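Local structure of endo-pectate lyase (Erwinia chrysanthemi, 3B4N) at residues L156-S167 / S179-E190; T205-K215 / V237-H247. The protein probably depolymerises polygalacturonate and methyl-esterified pectins by calcium-dependent eliminative cleavage in an endo mode, acting as a pectate lyase built on a right-handed parallel beta-helix. All coordinates share one frame; numbering follows the deposited sequence.

Contact 1. Residues L156-S167 / S179-E190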
loop_
_atom_site.group_PDB
_atom_site.type_symbol
_atom_site.label_atom_id
_atom_site.label_comp_id
_atom_site.label_asym_id
_atom_site.label_seq_id
_atom_site.Cartn_x
_atom_site.Cartn_y
_atom_site.Cartn_z
ATOM N N LEU A 156 -4.395 -0.263 15.122
ATOM C CA LEU A 156 -3.092 0.158 15.599
ATOM C C LEU A 156 -3.231 1.466 16.372
ATOM O O LEU A 156 -3.924 2.387 15.942
ATOM C CB LEU A 156 -2.145 0.364 14.406
ATOM C CG LEU A 156 -1.950 -0.815 13.451
ATOM C CD1 LEU A 156 -1.100 -0.365 12.265
ATOM C CD2 LEU A 156 -1.281 -1.977 14.185
ATOM N N LYS A 157 -2.586 1.537 17.531
ATOM C CA LYS A 157 -2.590 2.754 18.336
ATOM C C LYS A 157 -1.113 3.029 18.591
ATOM O O LYS A 157 -0.505 2.416 19.470
ATOM C CB LYS A 157 -3.352 2.533 19.646
ATOM C CG LYS A 157 -4.864 2.411 19.440
ATOM C CD LYS A 157 -5.613 2.225 20.759
ATOM C CE LYS A 157 -5.430 3.423 21.679
ATOM N NZ LYS A 157 -5.855 4.695 21.026
ATOM N N ASN A 158 -0.542 3.931 17.794
ATOM C CA ASN A 158 0.884 4.272 17.864
ATOM C C ASN A 158 1.657 2.961 17.789
ATOM O O ASN A 158 2.591 2.716 18.555
ATOM C CB ASN A 158 1.219 5.011 19.163
ATOM C CG ASN A 158 2.574 5.697 19.106
ATOM O OD1 ASN A 158 3.464 5.429 19.920
ATOM N ND2 ASN A 158 2.738 6.590 18.141
ATOM N N ALA A 159 1.269 2.126 16.832
ATOM C CA ALA A 159 1.869 0.813 16.666
ATOM C C ALA A 159 2.201 0.470 15.221
ATOM O O ALA A 159 1.729 1.114 14.282
ATOM C CB ALA A 159 0.934 -0.248 17.243
ATOM N N THR A 160 3.009 -0.568 15.061
ATOM C CA THR A 160 3.430 -1.029 13.747
ATOM C C THR A 160 3.071 -2.491 13.549
ATOM O O THR A 160 3.192 -3.299 14.470
ATOM C CB THR A 160 4.969 -0.897 13.575
ATOM O OG1 THR A 160 5.331 0.485 13.598
ATOM C CG2 THR A 160 5.429 -1.515 12.250
ATOM N N VAL A 161 2.600 -2.830 12.356
ATOM C CA VAL A 161 2.311 -4.212 12.031
ATOM C C VAL A 161 3.069 -4.505 10.738
ATOM O O VAL A 161 3.148 -3.650 9.848
ATOM C CB VAL A 161 0.797 -4.473 11.834
ATOM C CG1 VAL A 161 0.252 -3.653 10.671
ATOM C CG2 VAL A 161 0.567 -5.956 11.596
ATOM N N LYS A 162 3.680 -5.677 10.648
ATOM C CA LYS A 162 4.402 -6.012 9.429
ATOM C C LYS A 162 4.264 -7.459 9.016
ATOM O O LYS A 162 3.982 -8.329 9.843
ATOM C CB LYS A 162 5.882 -5.637 9.545
ATOM C CG LYS A 162 6.638 -6.269 10.684
ATOM C CD LYS A 162 8.032 -5.644 10.767
ATOM C CE LYS A 162 8.861 -6.210 11.896
ATOM N NZ LYS A 162 10.174 -5.499 11.978
ATOM N N ASN A 163 4.431 -7.692 7.715
ATOM C CA ASN A 163 4.381 -9.022 7.114
ATOM C C ASN A 163 3.042 -9.704 7.356
ATOM O O ASN A 163 2.957 -10.711 8.058
ATOM C CB ASN A 163 5.509 -9.883 7.691
ATOM C CG ASN A 163 6.853 -9.192 7.644
ATOM O OD1 ASN A 163 7.593 -9.188 8.629
ATOM N ND2 ASN A 163 7.179 -8.610 6.509
ATOM N N LEU A 164 1.995 -9.163 6.750
ATOM C CA LEU A 164 0.657 -9.701 6.934
ATOM C C LEU A 164 -0.071 -9.740 5.609
ATOM O O LEU A 164 0.105 -8.855 4.782
ATOM C CB LEU A 164 -0.111 -8.810 7.913
ATOM C CG LEU A 164 -1.577 -9.134 8.228
ATOM C CD1 LEU A 164 -1.672 -10.441 9.013
ATOM C CD2 LEU A 164 -2.175 -7.989 9.044
ATOM N N ARG A 165 -0.885 -10.772 5.413
ATOM C CA ARG A 165 -1.669 -10.904 4.198
ATOM C C ARG A 165 -3.136 -10.872 4.584
ATOM O O ARG A 165 -3.553 -11.519 5.545
ATOM C CB ARG A 165 -1.359 -12.224 3.477
ATOM C CG ARG A 165 -2.014 -12.350 2.096
ATOM C CD ARG A 165 -1.919 -13.784 1.580
ATOM N NE ARG A 165 -0.549 -14.284 1.628
ATOM C CZ ARG A 165 0.360 -14.086 0.679
ATOM N NH1 ARG A 165 1.580 -14.576 0.834
ATOM N NH2 ARG A 165 0.049 -13.426 -0.429
ATOM N N ILE A 166 -3.907 -10.094 3.834
ATOM C CA ILE A 166 -5.340 -9.966 4.053
ATOM C C ILE A 166 -6.015 -10.757 2.938
ATOM O O ILE A 166 -5.790 -10.490 1.756
ATOM C CB ILE A 166 -5.785 -8.485 3.974
ATOM C CG1 ILE A 166 -4.944 -7.631 4.927
ATOM C CG2 ILE A 166 -7.273 -8.367 4.304
ATOM C CD1 ILE A 166 -5.025 -8.055 6.380
ATOM N N SER A 167 -6.832 -11.738 3.312
ATOM C CA SER A 167 -7.520 -12.574 2.327
ATOM C C SER A 167 -8.434 -11.847 1.351
ATOM O O SER A 167 -9.026 -10.823 1.678
ATOM C CB SER A 167 -8.307 -13.679 3.039
ATOM O OG SER A 167 -9.482 -13.169 3.633
ATOM N N SER A 179 -4.723 6.132 16.513
ATOM C CA SER A 179 -4.087 7.118 17.373
ATOM C C SER A 179 -2.590 7.089 17.141
ATOM O O SER A 179 -2.032 6.064 16.751
ATOM C CB SER A 179 -4.390 6.854 18.856
ATOM O OG SER A 179 -3.641 5.766 19.355
ATOM N N GLY A 180 -1.955 8.233 17.358
ATOM C CA GLY A 180 -0.522 8.335 17.195
ATOM C C GLY A 180 0.064 7.996 15.847
ATOM O O GLY A 180 -0.544 8.228 14.805
ATOM N N ASN A 181 1.266 7.438 15.881
ATOM C CA ASN A 181 1.991 7.101 14.668
ATOM C C ASN A 181 2.017 5.621 14.407
ATOM O O ASN A 181 2.573 4.844 15.190
ATOM C CB ASN A 181 3.401 7.641 14.778
ATOM C CG ASN A 181 3.403 9.092 15.155
ATOM O OD1 ASN A 181 2.714 9.906 14.529
ATOM N ND2 ASN A 181 4.158 9.434 16.190
ATOM N N CYS A 182 1.422 5.236 13.288
ATOM C CA CYS A 182 1.347 3.842 12.925
ATOM C C CYS A 182 2.065 3.559 11.623
ATOM O O CYS A 182 2.099 4.392 10.715
ATOM C CB CYS A 182 -0.101 3.419 12.741
ATOM S SG CYS A 182 -1.320 4.003 13.962
ATOM N N THR A 183 2.640 2.373 11.545
ATOM C CA THR A 183 3.318 1.943 10.339
ATOM C C THR A 183 2.741 0.599 9.916
ATOM O O THR A 183 2.564 -0.313 10.731
ATOM C CB THR A 183 4.840 1.843 10.560
ATOM O OG1 THR A 183 5.363 3.160 10.774
ATOM C CG2 THR A 183 5.520 1.244 9.344
ATOM N N ILE A 184 2.406 0.508 8.634
ATOM C CA ILE A 184 1.839 -0.695 8.035
ATOM C C ILE A 184 2.915 -1.081 7.027
ATOM O O ILE A 184 3.030 -0.503 5.945
ATOM C CB ILE A 184 0.477 -0.357 7.397
ATOM C CG1 ILE A 184 -0.481 0.129 8.496
ATOM C CG2 ILE A 184 -0.074 -1.562 6.662
ATOM C CD1 ILE A 184 -1.834 0.630 7.974
ATOM N N GLU A 185 3.707 -2.072 7.417
ATOM C CA GLU A 185 4.884 -2.489 6.672
ATOM C C GLU A 185 4.785 -3.868 6.043
ATOM O O GLU A 185 4.585 -4.859 6.730
ATOM C CB GLU A 185 6.065 -2.413 7.644
ATOM C CG GLU A 185 7.427 -2.725 7.093
ATOM C CD GLU A 185 8.515 -2.432 8.109
ATOM O OE1 GLU A 185 9.704 -2.607 7.775
ATOM O OE2 GLU A 185 8.183 -2.024 9.247
ATOM N N ASN A 186 4.954 -3.921 4.731
ATOM C CA ASN A 186 4.858 -5.167 3.985
ATOM C C ASN A 186 3.567 -5.933 4.241
ATOM O O ASN A 186 3.577 -7.071 4.711
ATOM C CB ASN A 186 6.053 -6.079 4.251
ATOM C CG ASN A 186 6.135 -7.198 3.238
ATOM O OD1 ASN A 186 5.819 -6.994 2.060
ATOM N ND2 ASN A 186 6.558 -8.381 3.675
ATOM N N VAL A 187 2.453 -5.289 3.928
ATOM C CA VAL A 187 1.153 -5.921 4.070
ATOM C C VAL A 187 0.642 -6.146 2.650
ATOM O O VAL A 187 0.871 -5.327 1.758
ATOM C CB VAL A 187 0.165 -5.044 4.877
ATOM C CG1 VAL A 187 -1.244 -5.633 4.786
ATOM C CG2 VAL A 187 0.609 -4.998 6.348
ATOM N N ILE A 188 -0.011 -7.283 2.444
ATOM C CA ILE A 188 -0.548 -7.630 1.134
ATOM C C ILE A 188 -2.053 -7.782 1.254
ATOM O O ILE A 188 -2.531 -8.547 2.086
ATOM C CB ILE A 188 0.045 -8.952 0.621
ATOM C CG1 ILE A 188 1.549 -8.783 0.395
ATOM C CG2 ILE A 188 -0.667 -9.392 -0.662
ATOM C CD1 ILE A 188 2.245 -10.032 -0.126
ATOM N N TRP A 189 -2.786 -7.016 0.451
ATOM C CA TRP A 189 -4.253 -7.093 0.438
ATOM C C TRP A 189 -4.607 -7.837 -0.847
ATOM O O TRP A 189 -4.395 -7.319 -1.941
ATOM C CB TRP A 189 -4.873 -5.692 0.399
ATOM C CG TRP A 189 -4.734 -4.881 1.668
ATOM C CD1 TRP A 189 -5.688 -4.685 2.624
ATOM C CD2 TRP A 189 -3.601 -4.094 2.069
ATOM N NE1 TRP A 189 -5.231 -3.819 3.588
ATOM C CE2 TRP A 189 -3.952 -3.442 3.272
ATOM C CE3 TRP A 189 -2.327 -3.875 1.525
ATOM C CZ2 TRP A 189 -3.076 -2.581 3.937
ATOM C CZ3 TRP A 189 -1.453 -3.016 2.192
ATOM C CH2 TRP A 189 -1.836 -2.381 3.383
ATOM N N GLU A 190 -5.151 -9.045 -0.723
ATOM C CA GLU A 190 -5.488 -9.845 -1.905
ATOM C C GLU A 190 -6.656 -9.301 -2.742
ATOM O O GLU A 190 -6.741 -9.558 -3.948
ATOM C CB GLU A 190 -5.721 -11.303 -1.491
ATOM C CG GLU A 190 -4.436 -12.040 -1.049
ATOM C CD GLU A 190 -3.428 -12.254 -2.180
ATOM O OE1 GLU A 190 -3.849 -12.391 -3.348
ATOM O OE2 GLU A 190 -2.208 -12.313 -1.904
HETATM O O HOH W 1 4.411 2.950 15.078
#
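Glu-190 OE2 is gripped by Arg-165 NH2 at 2.9 Å and also by the hydroxyl of Ser-27. The arginine approaches nearly along the C-O axis of that oxygen, with the carboxylate oxygen only 6° out of the guanidinium plane; the two flat groups are nevertheless twisted 36° against each other. A bend at chi2 (-67°) curls the glutamate back toward the arginine. Both groups are held by strand 22-29 as well: Lys-29 forms a salt bridge with Glu-190 OE1, and the carbonyl of Leu-26 accepts from Arg-165 NH2.

The pair lies at the downstream end of two successive parallel rungs of the beta-helix. Strands 160-162 and 181-185 run almost parallel, and after both segments turn a corner at Asn-163 and Asn-186, strands 164-166 and 187-189 continue the ladder. Straight backbone bonds mark it, such as Ile-166 N to Ile-188 O at 2.7 Å.

Inside, Ile-166 CG1 sits over one face of the Trp-189 five-membered ring, 4.2 Å from its centroid, and Val-187 CG1 covers the same face nearer the rim. Outside, Thr-160 and Thr-183 run side by side, OG1 of Thr-160 being 3.4 Å from Thr-183 CB; a water links that hydroxyl to Asn-181 O. The chemistry thus sets an apolar interior against a largely polar outward face, except for Ile-188, which Met-25 covers from the strand that also ties down the charged pair.

Contact 2. Residues T205-K215 / V237-H247. With CA (calcium ion), chain C.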
loop_
_atom_site.group_PDB
_atom_site.type_symbol
_atom_site.label_atom_id
_atom_site.label_comp_id
_atom_site.label_asym_id
_atom_site.label_seq_id
_atom_site.Cartn_x
_atom_site.Cartn_y
_atom_site.Cartn_z
ATOM N N THR A 205 1.956 5.521 8.150
ATOM C CA THR A 205 2.953 5.278 7.115
ATOM C C THR A 205 2.827 3.894 6.505
ATOM O O THR A 205 2.802 2.899 7.231
ATOM C CB THR A 205 4.375 5.421 7.701
ATOM O OG1 THR A 205 4.520 6.725 8.273
ATOM C CG2 THR A 205 5.438 5.224 6.624
ATOM N N ILE A 206 2.725 3.839 5.175
ATOM C CA ILE A 206 2.646 2.579 4.438
ATOM C C ILE A 206 4.056 2.382 3.878
ATOM O O ILE A 206 4.545 3.228 3.123
ATOM C CB ILE A 206 1.658 2.667 3.253
ATOM C CG1 ILE A 206 0.286 3.190 3.710
ATOM C CG2 ILE A 206 1.535 1.299 2.593
ATOM C CD1 ILE A 206 -0.377 2.393 4.830
ATOM N N VAL A 207 4.704 1.284 4.260
ATOM C CA VAL A 207 6.073 0.975 3.820
ATOM C C VAL A 207 6.023 -0.289 2.977
ATOM O O VAL A 207 5.930 -1.404 3.501
ATOM C CB VAL A 207 7.023 0.756 5.030
ATOM C CG1 VAL A 207 8.457 0.546 4.537
ATOM C CG2 VAL A 207 6.978 1.962 5.958
ATOM N N GLY A 208 6.097 -0.112 1.661
ATOM C CA GLY A 208 5.992 -1.256 0.781
ATOM C C GLY A 208 4.575 -1.806 0.827
ATOM O O GLY A 208 3.614 -1.077 1.100
ATOM N N GLY A 209 4.451 -3.095 0.535
ATOM C CA GLY A 209 3.146 -3.734 0.519
ATOM C C GLY A 209 2.619 -3.822 -0.905
ATOM O O GLY A 209 3.081 -3.109 -1.799
ATOM N N ILE A 210 1.641 -4.698 -1.112
ATOM C CA ILE A 210 1.026 -4.895 -2.425
ATOM C C ILE A 210 -0.476 -4.914 -2.182
ATOM O O ILE A 210 -0.947 -5.710 -1.379
ATOM C CB ILE A 210 1.440 -6.251 -3.047
ATOM C CG1 ILE A 210 2.966 -6.334 -3.202
ATOM C CG2 ILE A 210 0.754 -6.424 -4.395
ATOM C CD1 ILE A 210 3.544 -5.448 -4.270
ATOM N N ALA A 211 -1.220 -4.033 -2.848
ATOM C CA ALA A 211 -2.664 -3.992 -2.662
ATOM C C ALA A 211 -3.397 -4.218 -3.977
ATOM O O ALA A 211 -3.292 -3.431 -4.912
ATOM C CB ALA A 211 -3.081 -2.658 -2.049
ATOM N N HIS A 212 -4.158 -5.299 -4.023
ATOM C CA HIS A 212 -4.908 -5.646 -5.206
ATOM C C HIS A 212 -6.373 -5.262 -5.073
ATOM O O HIS A 212 -6.939 -5.281 -3.987
ATOM C CB HIS A 212 -4.822 -7.160 -5.438
ATOM C CG HIS A 212 -5.464 -7.616 -6.711
ATOM N ND1 HIS A 212 -4.936 -7.329 -7.951
ATOM C CD2 HIS A 212 -6.588 -8.338 -6.937
ATOM C CE1 HIS A 212 -5.704 -7.856 -8.887
ATOM N NE2 HIS A 212 -6.713 -8.473 -8.299
ATOM N N ASN A 213 -6.970 -4.857 -6.183
ATOM C CA ASN A 213 -8.402 -4.613 -6.186
ATOM C C ASN A 213 -8.851 -4.994 -7.583
ATOM O O ASN A 213 -8.041 -5.062 -8.499
ATOM C CB ASN A 213 -8.780 -3.167 -5.847
ATOM C CG ASN A 213 -10.116 -3.100 -5.112
ATOM O OD1 ASN A 213 -10.863 -4.081 -5.092
ATOM N ND2 ASN A 213 -10.427 -1.954 -4.512
ATOM N N ALA A 214 -10.133 -5.272 -7.749
ATOM C CA ALA A 214 -10.599 -5.678 -9.065
ATOM C C ALA A 214 -12.014 -5.236 -9.334
ATOM O O ALA A 214 -12.835 -5.147 -8.424
ATOM C CB ALA A 214 -10.505 -7.192 -9.198
ATOM N N LYS A 215 -12.292 -4.951 -10.599
ATOM C CA LYS A 215 -13.637 -4.572 -10.978
ATOM C C LYS A 215 -14.456 -5.839 -10.764
ATOM O O LYS A 215 -14.019 -6.940 -11.121
ATOM C CB LYS A 215 -13.675 -4.141 -12.446
ATOM C CG LYS A 215 -15.079 -3.906 -12.992
ATOM C CD LYS A 215 -15.046 -3.211 -14.348
ATOM C CE LYS A 215 -14.836 -1.702 -14.210
ATOM N NZ LYS A 215 -13.576 -1.327 -13.502
ATOM N N VAL A 237 3.368 7.381 2.088
ATOM C CA VAL A 237 3.463 6.193 1.244
ATOM C C VAL A 237 4.863 6.108 0.651
ATOM O O VAL A 237 5.274 6.982 -0.119
ATOM C CB VAL A 237 2.433 6.239 0.093
ATOM C CG1 VAL A 237 2.565 4.978 -0.778
ATOM C CG2 VAL A 237 1.015 6.359 0.659
ATOM N N LYS A 238 5.590 5.057 1.015
ATOM C CA LYS A 238 6.950 4.860 0.531
ATOM C C LYS A 238 7.274 3.381 0.367
ATOM O O LYS A 238 6.399 2.532 0.503
ATOM C CB LYS A 238 7.950 5.531 1.481
ATOM C CG LYS A 238 7.949 5.020 2.911
ATOM C CD LYS A 238 8.841 5.924 3.749
ATOM C CE LYS A 238 8.834 5.572 5.210
ATOM N NZ LYS A 238 9.889 6.387 5.899
ATOM N N GLY A 239 8.524 3.080 0.039
ATOM C CA GLY A 239 8.923 1.692 -0.119
ATOM C C GLY A 239 8.350 1.022 -1.351
ATOM O O GLY A 239 8.360 -0.201 -1.461
ATOM N N ASN A 240 7.858 1.831 -2.283
ATOM C CA ASN A 240 7.271 1.338 -3.515
ATOM C C ASN A 240 6.030 0.481 -3.328
ATOM O O ASN A 240 5.888 -0.588 -3.931
ATOM C CB ASN A 240 8.312 0.597 -4.360
ATOM C CG ASN A 240 7.932 0.548 -5.833
ATOM O OD1 ASN A 240 7.150 1.374 -6.314
ATOM N ND2 ASN A 240 8.496 -0.407 -6.558
ATOM N N PHE A 241 5.138 0.970 -2.469
ATOM C CA PHE A 241 3.831 0.355 -2.229
ATOM C C PHE A 241 3.264 0.178 -3.640
ATOM O O PHE A 241 3.257 1.118 -4.437
ATOM C CB PHE A 241 2.991 1.344 -1.418
ATOM C CG PHE A 241 1.566 0.924 -1.187
ATOM C CD1 PHE A 241 1.250 -0.352 -0.732
ATOM C CD2 PHE A 241 0.539 1.849 -1.340
ATOM C CE1 PHE A 241 -0.070 -0.702 -0.426
ATOM C CE2 PHE A 241 -0.790 1.508 -1.033
ATOM C CZ PHE A 241 -1.085 0.237 -0.578
ATOM N N THR A 242 2.798 -1.024 -3.947
ATOM C CA THR A 242 2.310 -1.324 -5.286
ATOM C C THR A 242 0.850 -1.697 -5.348
ATOM O O THR A 242 0.382 -2.530 -4.574
ATOM C CB THR A 242 3.130 -2.475 -5.881
ATOM O OG1 THR A 242 4.491 -2.057 -5.994
ATOM C CG2 THR A 242 2.605 -2.887 -7.258
ATOM N N LEU A 243 0.143 -1.069 -6.281
ATOM C CA LEU A 243 -1.267 -1.352 -6.493
ATOM C C LEU A 243 -1.384 -2.203 -7.743
ATOM O O LEU A 243 -0.779 -1.889 -8.771
ATOM C CB LEU A 243 -2.069 -0.063 -6.697
ATOM C CG LEU A 243 -2.055 0.960 -5.558
ATOM C CD1 LEU A 243 -3.032 2.066 -5.879
ATOM C CD2 LEU A 243 -2.413 0.295 -4.239
ATOM N N THR A 244 -2.149 -3.281 -7.650
ATOM C CA THR A 244 -2.352 -4.169 -8.792
ATOM C C THR A 244 -3.842 -4.281 -9.072
ATOM O O THR A 244 -4.675 -4.058 -8.195
ATOM C CB THR A 244 -1.777 -5.579 -8.519
ATOM O OG1 THR A 244 -2.477 -6.187 -7.431
ATOM C CG2 THR A 244 -0.306 -5.491 -8.167
ATOM N N GLY A 245 -4.180 -4.621 -10.308
ATOM C CA GLY A 245 -5.584 -4.755 -10.647
ATOM C C GLY A 245 -6.224 -3.447 -11.068
ATOM O O GLY A 245 -5.617 -2.663 -11.803
ATOM N N GLU A 246 -7.457 -3.230 -10.616
ATOM C CA GLU A 246 -8.220 -2.024 -10.930
ATOM C C GLU A 246 -8.561 -1.326 -9.616
ATOM O O GLU A 246 -9.134 -1.942 -8.720
ATOM C CB GLU A 246 -9.522 -2.381 -11.661
ATOM C CG GLU A 246 -9.354 -3.078 -13.011
ATOM C CD GLU A 246 -9.103 -4.566 -12.884
ATOM O OE1 GLU A 246 -9.901 -5.252 -12.211
ATOM O OE2 GLU A 246 -8.112 -5.054 -13.468
ATOM N N HIS A 247 -8.233 -0.038 -9.523
ATOM C CA HIS A 247 -8.467 0.756 -8.317
ATOM C C HIS A 247 -9.248 2.040 -8.556
ATOM O O HIS A 247 -9.307 2.552 -9.679
ATOM C CB HIS A 247 -7.125 1.131 -7.701
ATOM C CG HIS A 247 -6.400 -0.027 -7.100
ATOM N ND1 HIS A 247 -6.419 -0.289 -5.748
ATOM C CD2 HIS A 247 -5.655 -1.006 -7.665
ATOM C CE1 HIS A 247 -5.713 -1.380 -5.503
ATOM N NE2 HIS A 247 -5.238 -1.833 -6.652
HETATM CA CA CA C . -12.466 -5.152 -3.822
HETATM O O HOH W 2 -9.026 0.519 -4.954
HETATM O O HOH W 3 -13.239 -2.978 -3.067
HETATM O O HOH W 4 -13.786 -4.950 -5.794
#
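Strands 210-213 and 241-244 run parallel, 4.7 Å apart at their closest and crossing at -17°, as neighbouring rungs of the right-handed parallel beta-helix. An earlier ladder pairs Ile-206 with Val-237 and Val-207 with Lys-238; the register then slips by one residue, so that Ile-210 faces Thr-242. Glycines Gly-208, Gly-209 and Gly-239 carry the two segments through this shift, all with positive phi.

In the helix interior, Ile-206 CG2 stands over the centre of the Phe-241 ring, 3.8 Å from its centroid. Phe-241 has CG trans to its backbone N (chi1 175°), and beyond it Ala-211 CB lies 3.8 Å from CZ and also touches Leu-243 CD2. On the other face of the sheet, Ile-210 CD1 is pressed against Thr-242 CB at 3.4 Å, tighter than usual for carbons. Thr-244 OG1 meets His-212 ND1 at the ring edge, 2.8 Å away, in a hydrogen bond whose donor could be either residue.

Thr-244 O takes two donors, Asn-213 N and His-247 NE2, from opposite faces of its carbonyl plane. The His-247 ring is sandwiched between Leu-243 CB and Asn-213 CB, and a water joins its ND1 to Asn-213 ND2. These contacts constrain both the backbone and side chain of a calcium ligand. Just past that ligand, Lys-215 N donates to the anti lone pair of Glu-246 OE1 at 2.9 Å. Asp-191 OD1 and the backbone carbonyl oxygens of Ile-192 and Tyr-218 complete the protein ligands, and two waters also coordinate the ion; one of these, held by the carbonyl of Ala-214, lies 2.4 Å from the calcium, and Asn-213 OD1 binds the metal at 2.3 Å.

How the contacts relate
Contact 1 closes before contact 2 opens along the chain, and their centres lie about 13 Å apart in the same beta-helix. They adjoin directly: strand 181-189 of contact 1 pairs in parallel with strands 203-207 and 210-213 of contact 2. The backbone evidence is two probable hydrogen bonds, Ile-184 N to Thr-205 O and Thr-205 N to Cys-182 O, both 2.8 Å. Thr-183 also packs on Val-207 at the seam. Four consecutive rungs are therefore stacked across the two contacts. Calcium ligands follow contact 1, at Asp-191 and Ile-192, and recur in contact 2 at Asn-213, so neighbouring coils together build the metal site.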